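PDB 3I0P: malate dehydrogenase from Entamoeba histolytica, which catalyses the NAD-dependent interconversion of malate and oxaloacetate, as a member of the malate/L-lactate dehydrogenase family. Local coordinates for the interface of chains A and B. Coordinates in Å, arbitrary orientation; residue numbers count along the deposited sequence, not the author numbering. Chains: chain A/B, Malate dehydrogenase.

The interface of chains A and B. Residues chain A 153-156, 248, 252; chain B 311, 323-325.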
loop_
_atom_site.group_PDB
_atom_site.type_symbol
_atom_site.label_atom_id
_atom_site.label_comp_id
_atom_site.label_asym_id
_atom_site.label_seq_id
_atom_site.Cartn_x
_atom_site.Cartn_y
_atom_site.Cartn_z
ATOM N N ALA A 153 13.945 3.023 9.731
ATOM C CA ALA A 153 14.117 2.156 8.563
ATOM C C ALA A 153 14.456 0.727 8.998
ATOM O O ALA A 153 14.760 0.487 10.172
ATOM C CB ALA A 153 15.223 2.697 7.680
ATOM N N THR A 154 14.396 -0.222 8.062
ATOM C CA THR A 154 14.812 -1.600 8.348
ATOM C C THR A 154 16.330 -1.624 8.510
ATOM O O THR A 154 17.063 -1.158 7.629
ATOM C CB THR A 154 14.360 -2.589 7.250
ATOM O OG1 THR A 154 12.941 -2.505 7.090
ATOM C CG2 THR A 154 14.729 -4.011 7.618
ATOM N N PHE A 155 16.774 -2.162 9.651
ATOM C CA PHE A 155 18.187 -2.175 10.089
ATOM C C PHE A 155 18.635 -0.834 10.686
ATOM O O PHE A 155 19.834 -0.613 10.891
ATOM C CB PHE A 155 19.161 -2.631 8.977
ATOM C CG PHE A 155 18.802 -3.952 8.341
ATOM C CD1 PHE A 155 18.276 -5.001 9.100
ATOM C CD2 PHE A 155 19.014 -4.154 6.974
ATOM C CE1 PHE A 155 17.943 -6.221 8.502
ATOM C CE2 PHE A 155 18.689 -5.371 6.364
ATOM C CZ PHE A 155 18.150 -6.405 7.129
ATOM N N GLY A 156 17.672 0.048 10.967
ATOM C CA GLY A 156 17.957 1.398 11.468
ATOM C C GLY A 156 17.827 1.486 12.974
ATOM O O GLY A 156 17.115 0.686 13.587
ATOM N N TYR A 248 8.311 -0.682 5.823
ATOM C CA TYR A 248 9.340 0.329 5.596
ATOM C C TYR A 248 9.282 0.905 4.170
ATOM O O TYR A 248 9.243 2.127 3.999
ATOM C CB TYR A 248 10.714 -0.258 5.945
ATOM C CG TYR A 248 11.922 0.455 5.393
ATOM C CD1 TYR A 248 12.042 1.854 5.457
ATOM C CD2 TYR A 248 12.976 -0.273 4.827
ATOM C CE1 TYR A 248 13.165 2.505 4.944
ATOM C CE2 TYR A 248 14.115 0.368 4.331
ATOM C CZ TYR A 248 14.202 1.753 4.393
ATOM O OH TYR A 248 15.316 2.379 3.889
ATOM N N GLU A 252 8.073 4.702 2.910
ATOM C CA GLU A 252 8.801 5.552 1.968
ATOM C C GLU A 252 7.940 5.973 0.771
ATOM O O GLU A 252 7.992 7.139 0.346
ATOM C CB GLU A 252 10.103 4.904 1.496
ATOM C CG GLU A 252 10.896 5.848 0.605
ATOM C CD GLU A 252 12.188 5.279 0.063
ATOM O OE1 GLU A 252 12.619 4.173 0.463
ATOM O OE2 GLU A 252 12.778 5.970 -0.782
ATOM N N LEU B 311 18.123 7.980 4.183
ATOM C CA LEU B 311 17.712 6.736 4.832
ATOM C C LEU B 311 18.913 5.829 5.116
ATOM O O LEU B 311 19.097 5.377 6.253
ATOM C CB LEU B 311 16.646 6.006 4.000
ATOM C CG LEU B 311 15.208 6.560 4.000
ATOM C CD1 LEU B 311 14.362 5.818 2.972
ATOM C CD2 LEU B 311 14.555 6.494 5.386
ATOM N N ILE B 323 21.767 -0.351 5.394
ATOM C CA ILE B 323 20.344 -0.168 5.192
ATOM C C ILE B 323 20.111 -0.150 3.677
ATOM O O ILE B 323 20.885 0.448 2.934
ATOM C CB ILE B 323 19.859 1.146 5.875
ATOM C CG1 ILE B 323 19.988 1.018 7.401
ATOM C CG2 ILE B 323 18.423 1.510 5.460
ATOM C CD1 ILE B 323 19.889 2.328 8.178
ATOM N N TYR B 324 19.065 -0.837 3.228
ATOM C CA TYR B 324 18.720 -0.869 1.808
ATOM C C TYR B 324 17.483 -0.011 1.516
ATOM O O TYR B 324 16.761 0.408 2.426
ATOM C CB TYR B 324 18.473 -2.310 1.339
ATOM C CG TYR B 324 19.604 -3.279 1.610
ATOM C CD1 TYR B 324 20.425 -3.731 0.578
ATOM C CD2 TYR B 324 19.851 -3.757 2.902
ATOM C CE1 TYR B 324 21.468 -4.621 0.823
ATOM C CE2 TYR B 324 20.889 -4.655 3.154
ATOM C CZ TYR B 324 21.690 -5.081 2.109
ATOM O OH TYR B 324 22.716 -5.964 2.356
ATOM N N THR B 325 17.252 0.260 0.240
ATOM C CA THR B 325 15.992 0.838 -0.188
ATOM C C THR B 325 15.366 -0.056 -1.275
ATOM O O THR B 325 16.045 -0.911 -1.863
ATOM C CB THR B 325 16.149 2.295 -0.682
ATOM O OG1 THR B 325 16.995 2.315 -1.828
ATOM C CG2 THR B 325 16.745 3.189 0.399
#
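Helix 244-259 of chain A, with A:Tyr248 and A:Glu252, and the loop A:Ala153 to A:Gly156 meet the C-terminal end of helix 297-312, at B:Leu311, and the loop B:Ile323 to B:Thr325 of chain B. This is part of a two-fold symmetric interface between malate/L-lactate dehydrogenase family subunits, probably the functional dimer, so the contact recurs with the chains exchanged.

A:Tyr248 makes a polar link across the contact. Its phenol OH donates a hydrogen bond to the backbone carbonyl B:Tyr324 O, at 2.8 Å. The C=O...OH angle is 155°, and the donor is tilted 19° from the carbonyl plane. The carbonyl oxygen lies at the ring edge, in plane. CG of A:Tyr248 is anti to the backbone N (chi1 162°), which carries the ring toward chain B. Within chain A, A:Ala153 CA and A:Thr154 N lie over one ring face, toward its rim, which may help to limit the ring's rotation.

B:Ile323 packs across the tyrosine side chain at about a right angle. Its CG2 branch lies 3.6 Å from A:Tyr248 OH. CG2 and CG1 each lie 3.7 Å from the carbonyl A:Thr154 O, and the other branch ends at CD1, 3.9 Å from A:Gly156 CA; the side chain thus lies against the loop backbone.

B:Leu311 meets A:Tyr248 tip to tip, with CD1 4.0 Å from ring atom CE1. The same methyl lies 3.5 Å from the carboxylate oxygen OE1 of A:Glu252, whose chain is extended beyond CG and approaches at a slant.

On the far side of B:Ile323 from the glutamate, the rings of A:Phe155 and B:Tyr324 touch rim to rim, their planes steeply inclined, with the CE2 atoms 4.0 Å apart. Within chain A, A:Thr154 CG2 sits over the centre of one phenylalanine face.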